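Local coordinates for protein NRPS (Penicillium fellutanum, PDB 6NKI) that contains a Rossmann-type domain of the male sterility protein family, is part of a nonribosomal peptide synthetase and binds NADPH, at residues 36-41 with 73-78; 248-253 with 397-402. One frame throughout, in Å; residues are numbered along the deposited sequence.

Contact 1. Residues 36-41 with 73-78; sequences HILHQL and ARWWRN
In the Rossmann half of this protein, the helix that follows the first strand of the parallel sheet, helix 32-43, meets the loop leaving helix 59-72 through an aromatic cluster of His36, His39 and Trp75. Helix 59-72 ends in a Schellman motif with Arg74 at positive phi, and Trp75, the next residue, points toward helix 32-43. Trp75 CG stands between the backbone N and the carbonyl carbon of its own residue (chi1 63°), and the His39 and Trp75 side chains run antiparallel alongside each other. As a result the two side chains cover each other reciprocally: His39 CB lies over one face of the indole, 3.4 Å from Trp75 CD2, while Trp75 CB sits almost exactly over the centre of the imidazole, 3.5 Å from His39 ND1. The His39 ring and the pyrrole ring of Trp75 form an offset stack, with centroids 4.5 Å apart and planes inclined at 17°. Leu38 meets the far end of the same indole at its edge, its CD2 3.5 Å from Trp75 CH2, the two side chains crossing at about a right angle. At the other end of the contact, His36 NE2 lies 3.8 Å from Ala73 CB, and the His36 ring is turned obliquely to Trp75. Polar ends are answered nearby: Trp75 NE1 hydrogen-bonds Thr35 OG1, and His36 ND1 bonds Phe32 O, the first tying the loop to helix 32-43, the second lying inside that helix. The loop is thus attached by dispersion and CH-pi contacts over a face and along an edge, while the bond from the indole to Thr35 probably limits its rotation and would favour turning this face to His39.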
loop_
_atom_site.group_PDB
_atom_site.type_symbol
_atom_site.label_atom_id
_atom_site.label_comp_id
_atom_site.label_asym_id
_atom_site.label_seq_id
_atom_site.Cartn_x
_atom_site.Cartn_y
_atom_site.Cartn_z
ATOM N N HIS A 36 13.964 -4.466 7.826
ATOM C CA HIS A 36 13.377 -3.985 6.579
ATOM C C HIS A 36 13.899 -2.607 6.204
ATOM O O HIS A 36 14.113 -2.321 5.010
ATOM C CB HIS A 36 11.844 -3.976 6.653
ATOM C CG HIS A 36 11.240 -5.342 6.569
ATOM N ND1 HIS A 36 10.873 -6.070 7.684
ATOM C CD2 HIS A 36 10.992 -6.137 5.502
ATOM C CE1 HIS A 36 10.406 -7.245 7.306
ATOM N NE2 HIS A 36 10.469 -7.311 5.988
ATOM N N ILE A 37 14.101 -1.746 7.209
ATOM C CA ILE A 37 14.825 -0.511 6.959
ATOM C C ILE A 37 16.182 -0.838 6.358
ATOM O O ILE A 37 16.583 -0.256 5.345
ATOM C CB ILE A 37 14.950 0.311 8.247
ATOM C CG1 ILE A 37 13.565 0.612 8.812
ATOM C CG2 ILE A 37 15.726 1.611 7.983
ATOM C CD1 ILE A 37 13.622 1.175 10.228
ATOM N N LEU A 38 16.861 -1.838 6.918
ATOM C CA LEU A 38 18.158 -2.237 6.388
ATOM C C LEU A 38 18.043 -2.629 4.917
ATOM O O LEU A 38 18.689 -2.028 4.049
ATOM C CB LEU A 38 18.746 -3.368 7.245
ATOM C CG LEU A 38 20.157 -3.762 6.817
ATOM C CD1 LEU A 38 21.068 -2.579 7.027
ATOM C CD2 LEU A 38 20.686 -5.011 7.488
ATOM N N HIS A 39 17.190 -3.618 4.629
ATOM C CA HIS A 39 16.876 -4.037 3.257
ATOM C C HIS A 39 16.678 -2.852 2.313
ATOM O O HIS A 39 17.306 -2.774 1.247
ATOM C CB HIS A 39 15.620 -4.887 3.289
ATOM C CG HIS A 39 15.236 -5.440 1.963
ATOM N ND1 HIS A 39 13.936 -5.765 1.648
ATOM C CD2 HIS A 39 15.982 -5.765 0.883
ATOM C CE1 HIS A 39 13.897 -6.235 0.418
ATOM N NE2 HIS A 39 15.126 -6.252 -0.066
ATOM N N GLN A 40 15.828 -1.898 2.702
ATOM C CA GLN A 40 15.477 -0.869 1.737
ATOM C C GLN A 40 16.569 0.181 1.586
ATOM O O GLN A 40 16.682 0.794 0.521
ATOM C CB GLN A 40 14.140 -0.230 2.099
ATOM C CG GLN A 40 12.962 -1.170 1.984
ATOM C CD GLN A 40 11.662 -0.510 2.376
ATOM O OE1 GLN A 40 11.621 0.688 2.646
ATOM N NE2 GLN A 40 10.602 -1.302 2.466
ATOM N N LEU A 41 17.376 0.426 2.620
ATOM C CA LEU A 41 18.550 1.286 2.426
ATOM C C LEU A 41 19.499 0.681 1.401
ATOM O O LEU A 41 19.805 1.300 0.384
ATOM C CB LEU A 41 19.278 1.519 3.750
ATOM C CG LEU A 41 18.494 2.368 4.732
ATOM C CD1 LEU A 41 19.163 2.321 6.077
ATOM C CD2 LEU A 41 18.379 3.792 4.223
ATOM N N ALA A 73 13.325 -12.698 7.192
ATOM C CA ALA A 73 12.419 -11.911 6.366
ATOM C C ALA A 73 12.637 -12.136 4.886
ATOM O O ALA A 73 11.980 -11.471 4.078
ATOM C CB ALA A 73 12.558 -10.419 6.669
ATOM N N ARG A 74 13.553 -13.031 4.516
ATOM C CA ARG A 74 13.686 -13.504 3.135
ATOM C C ARG A 74 14.008 -12.361 2.173
ATOM O O ARG A 74 13.504 -12.312 1.049
ATOM C CB ARG A 74 12.422 -14.243 2.689
ATOM C CG ARG A 74 12.129 -15.498 3.482
ATOM C CD ARG A 74 10.777 -16.020 3.071
ATOM N NE ARG A 74 10.341 -17.159 3.868
ATOM C CZ ARG A 74 9.140 -17.715 3.752
ATOM N NH1 ARG A 74 8.802 -18.751 4.509
ATOM N NH2 ARG A 74 8.274 -17.220 2.877
ATOM N N TRP A 75 14.852 -11.431 2.617
ATOM C CA TRP A 75 15.400 -10.429 1.721
ATOM C C TRP A 75 16.898 -10.588 1.497
ATOM O O TRP A 75 17.459 -9.926 0.608
ATOM C CB TRP A 75 15.076 -9.014 2.221
ATOM C CG TRP A 75 15.643 -8.556 3.572
ATOM C CD1 TRP A 75 14.998 -8.554 4.786
ATOM C CD2 TRP A 75 16.938 -7.976 3.813
ATOM N NE1 TRP A 75 15.817 -8.025 5.755
ATOM C CE2 TRP A 75 17.010 -7.658 5.182
ATOM C CE3 TRP A 75 18.041 -7.705 3.005
ATOM C CZ2 TRP A 75 18.147 -7.075 5.756
ATOM C CZ3 TRP A 75 19.176 -7.133 3.580
ATOM C CH2 TRP A 75 19.219 -6.831 4.937
ATOM N N TRP A 76 17.548 -11.484 2.235
ATOM C CA TRP A 76 19.001 -11.484 2.306
ATOM C C TRP A 76 19.631 -12.048 1.037
ATOM O O TRP A 76 19.179 -13.052 0.492
ATOM C CB TRP A 76 19.508 -12.266 3.528
ATOM C CG TRP A 76 20.989 -12.277 3.522
ATOM C CD1 TRP A 76 21.792 -13.316 3.160
ATOM C CD2 TRP A 76 21.860 -11.170 3.791
ATOM N NE1 TRP A 76 23.115 -12.935 3.222
ATOM C CE2 TRP A 76 23.181 -11.621 3.604
ATOM C CE3 TRP A 76 21.653 -9.840 4.183
ATOM C CZ2 TRP A 76 24.295 -10.785 3.784
ATOM C CZ3 TRP A 76 22.763 -9.011 4.372
ATOM C CH2 TRP A 76 24.063 -9.489 4.168
ATOM N N ARG A 77 20.685 -11.372 0.578
ATOM C CA ARG A 77 21.564 -11.797 -0.506
ATOM C C ARG A 77 23.001 -11.546 -0.067
ATOM O O ARG A 77 23.285 -10.490 0.511
ATOM C CB ARG A 77 21.275 -11.009 -1.788
ATOM C CG ARG A 77 19.927 -11.242 -2.459
ATOM C CD ARG A 77 19.826 -10.325 -3.685
ATOM N NE ARG A 77 18.557 -10.523 -4.387
ATOM C CZ ARG A 77 17.408 -9.946 -4.044
ATOM N NH1 ARG A 77 17.297 -9.148 -2.982
ATOM N NH2 ARG A 77 16.331 -10.189 -4.773
ATOM N N ASN A 78 23.909 -12.492 -0.352
ATOM C CA ASN A 78 25.283 -12.333 0.119
ATOM C C ASN A 78 25.968 -11.137 -0.530
ATOM O O ASN A 78 26.907 -10.587 0.051
ATOM C CB ASN A 78 26.112 -13.613 -0.100
ATOM C CG ASN A 78 26.379 -13.923 -1.577
ATOM O OD1 ASN A 78 25.979 -13.181 -2.474
ATOM N ND2 ASN A 78 27.091 -15.020 -1.825
#

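Contact 2. Residues 248-253 with 397-402; sequences LLWRVV and QAVVRN
Trp250, in the first turn of helix 248-259, meets Val399 and Asn402 of the C-terminal helix 389-410, a helix-to-helix packing beside the NADPH pocket; helix 248-259 belongs to the male sterility protein family region. Just before it in sequence, Leu249 sets its CD2 above one face of the Trp250 indole, offset toward the rim. Trp250 itself carries the contact. With its CG anti to the carbonyl carbon (chi1 -60°), the indole is directed across the gap; the CA atoms of Trp250 and Asn402, the nearest between the two segments, are 9.0 Å apart. Its six-membered ring makes the touch: CH2 is 3.5 Å from Asn402 CB and 3.9 Å from Val399 CG2, the valine methyl lying at the ring edge. Further along, Val253 places CG1 at another part of the indole edge, in the ring plane, so Leu249 and Val253, one turn apart on the same helix, both line the ring. The tryptophan side chain is also about 5 Å from the bound NADPH. Beyond the indole, Val399 packs on Phe322 and Ile326 of helix 319-330. The Asn402 amide is inclined at 71° to the indole, with ND2 3.6 Å from Trp250 CZ2.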
loop_
_atom_site.group_PDB
_atom_site.type_symbol
_atom_site.label_atom_id
_atom_site.label_comp_id
_atom_site.label_asym_id
_atom_site.label_seq_id
_atom_site.Cartn_x
_atom_site.Cartn_y
_atom_site.Cartn_z
ATOM N N LEU A 248 3.039 -9.348 20.192
ATOM C CA LEU A 248 1.786 -9.395 20.940
ATOM C C LEU A 248 0.629 -9.854 20.067
ATOM O O LEU A 248 -0.144 -10.740 20.448
ATOM C CB LEU A 248 1.478 -8.026 21.523
ATOM C CG LEU A 248 0.079 -7.929 22.116
ATOM C CD1 LEU A 248 -0.157 -8.955 23.219
ATOM C CD2 LEU A 248 -0.151 -6.522 22.630
ATOM N N LEU A 249 0.516 -9.270 18.877
ATOM C CA LEU A 249 -0.615 -9.531 17.998
ATOM C C LEU A 249 -0.740 -11.022 17.705
ATOM O O LEU A 249 -1.767 -11.645 17.995
ATOM C CB LEU A 249 -0.442 -8.726 16.698
ATOM C CG LEU A 249 -1.635 -8.671 15.759
ATOM C CD1 LEU A 249 -2.752 -7.853 16.398
ATOM C CD2 LEU A 249 -1.248 -8.131 14.381
ATOM N N TRP A 250 0.325 -11.619 17.162
ATOM C CA TRP A 250 0.242 -12.999 16.711
ATOM C C TRP A 250 0.221 -13.990 17.866
ATOM O O TRP A 250 -0.221 -15.130 17.685
ATOM C CB TRP A 250 1.394 -13.324 15.773
ATOM C CG TRP A 250 1.365 -12.464 14.597
ATOM C CD1 TRP A 250 2.304 -11.546 14.224
ATOM C CD2 TRP A 250 0.289 -12.337 13.670
ATOM N NE1 TRP A 250 1.909 -10.900 13.083
ATOM C CE2 TRP A 250 0.669 -11.356 12.725
ATOM C CE3 TRP A 250 -0.949 -12.974 13.531
ATOM C CZ2 TRP A 250 -0.139 -10.994 11.672
ATOM C CZ3 TRP A 250 -1.746 -12.614 12.484
ATOM C CH2 TRP A 250 -1.336 -11.632 11.556
ATOM N N ARG A 251 0.739 -13.590 19.033
ATOM C CA ARG A 251 0.650 -14.433 20.217
ATOM C C ARG A 251 -0.804 -14.572 20.676
ATOM O O ARG A 251 -1.221 -15.642 21.124
ATOM C CB ARG A 251 1.532 -13.857 21.331
ATOM C CG ARG A 251 3.062 -14.093 21.205
ATOM C CD ARG A 251 3.823 -13.266 22.274
ATOM N NE ARG A 251 5.277 -13.436 22.221
ATOM C CZ ARG A 251 6.006 -14.152 23.076
ATOM N NH1 ARG A 251 7.319 -14.229 22.909
ATOM N NH2 ARG A 251 5.450 -14.751 24.126
ATOM N N VAL A 252 -1.593 -13.498 20.541
ATOM C CA VAL A 252 -3.029 -13.556 20.823
ATOM C C VAL A 252 -3.761 -14.330 19.730
ATOM O O VAL A 252 -4.732 -15.043 19.996
ATOM C CB VAL A 252 -3.599 -12.134 20.977
ATOM C CG1 VAL A 252 -5.110 -12.164 21.127
ATOM C CG2 VAL A 252 -2.968 -11.453 22.161
ATOM N N VAL A 253 -3.308 -14.206 18.494
ATOM C CA VAL A 253 -3.904 -14.977 17.412
ATOM C C VAL A 253 -3.576 -16.461 17.556
ATOM O O VAL A 253 -4.397 -17.323 17.226
ATOM C CB VAL A 253 -3.439 -14.394 16.055
ATOM C CG1 VAL A 253 -3.780 -15.310 14.898
ATOM C CG2 VAL A 253 -4.092 -13.024 15.825
ATOM N N GLN A 397 -5.408 -8.106 3.469
ATOM C CA GLN A 397 -4.737 -9.245 2.874
ATOM C C GLN A 397 -3.445 -9.563 3.612
ATOM O O GLN A 397 -2.997 -10.712 3.619
ATOM C CB GLN A 397 -4.446 -8.993 1.377
ATOM C CG GLN A 397 -5.644 -8.738 0.554
ATOM C CD GLN A 397 -6.624 -9.893 0.570
ATOM O OE1 GLN A 397 -7.700 -9.773 1.147
ATOM N NE2 GLN A 397 -6.266 -11.007 -0.086
ATOM N N ALA A 398 -2.823 -8.575 4.239
ATOM C CA ALA A 398 -1.604 -8.894 4.976
ATOM C C ALA A 398 -1.913 -9.804 6.166
ATOM O O ALA A 398 -1.200 -10.792 6.398
ATOM C CB ALA A 398 -0.890 -7.607 5.403
ATOM N N VAL A 399 -3.005 -9.532 6.889
ATOM C CA VAL A 399 -3.405 -10.438 7.965
ATOM C C VAL A 399 -3.881 -11.770 7.416
ATOM O O VAL A 399 -3.474 -12.826 7.918
ATOM C CB VAL A 399 -4.431 -9.800 8.918
ATOM C CG1 VAL A 399 -5.682 -9.476 8.237
ATOM C CG2 VAL A 399 -4.772 -10.807 10.002
ATOM N N VAL A 400 -4.692 -11.756 6.344
ATOM C CA VAL A 400 -5.137 -13.021 5.771
ATOM C C VAL A 400 -3.940 -13.882 5.410
ATOM O O VAL A 400 -3.919 -15.087 5.672
ATOM C CB VAL A 400 -6.058 -12.807 4.549
ATOM C CG1 VAL A 400 -6.313 -14.143 3.827
ATOM C CG2 VAL A 400 -7.411 -12.235 4.954
ATOM N N ARG A 401 -2.936 -13.291 4.781
ATOM C CA ARG A 401 -1.815 -14.114 4.341
ATOM C C ARG A 401 -1.008 -14.618 5.538
ATOM O O ARG A 401 -0.368 -15.675 5.460
ATOM C CB ARG A 401 -0.902 -13.342 3.381
ATOM C CG ARG A 401 -1.523 -12.744 2.127
ATOM C CD ARG A 401 -2.161 -13.787 1.230
ATOM N NE ARG A 401 -1.243 -14.855 0.838
ATOM C CZ ARG A 401 -0.384 -14.780 -0.174
ATOM N NH1 ARG A 401 -0.304 -13.672 -0.903
ATOM N NH2 ARG A 401 0.401 -15.815 -0.450
ATOM N N ASN A 402 -1.031 -13.885 6.651
ATOM C CA ASN A 402 -0.287 -14.318 7.826
ATOM C C ASN A 402 -1.046 -15.410 8.586
ATOM O O ASN A 402 -0.460 -16.423 8.991
ATOM C CB ASN A 402 0.013 -13.112 8.733
ATOM C CG ASN A 402 1.069 -12.146 8.134
ATOM O OD1 ASN A 402 2.090 -12.573 7.602
ATOM N ND2 ASN A 402 0.810 -10.846 8.231
#

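Both contacts are buried and lie equally far from the centre of the chain, about 16 Å, but they share no helix and do not touch; their centres are 22 Å apart. Contact 1 fastens a loop to a helix beside the parallel sheet, whereas contact 2 brings together two helices distant in sequence. A tryptophan carries each, used differently: in 36-41 with 73-78 the indole offers a broad face to stacking, and in 248-253 with 397-402 it reaches out with its six-membered end. The buried area follows suit, 302 against 129 Å². Contact 2 is nearer to NADPH, and its helix 389-410 also packs on the second subunit.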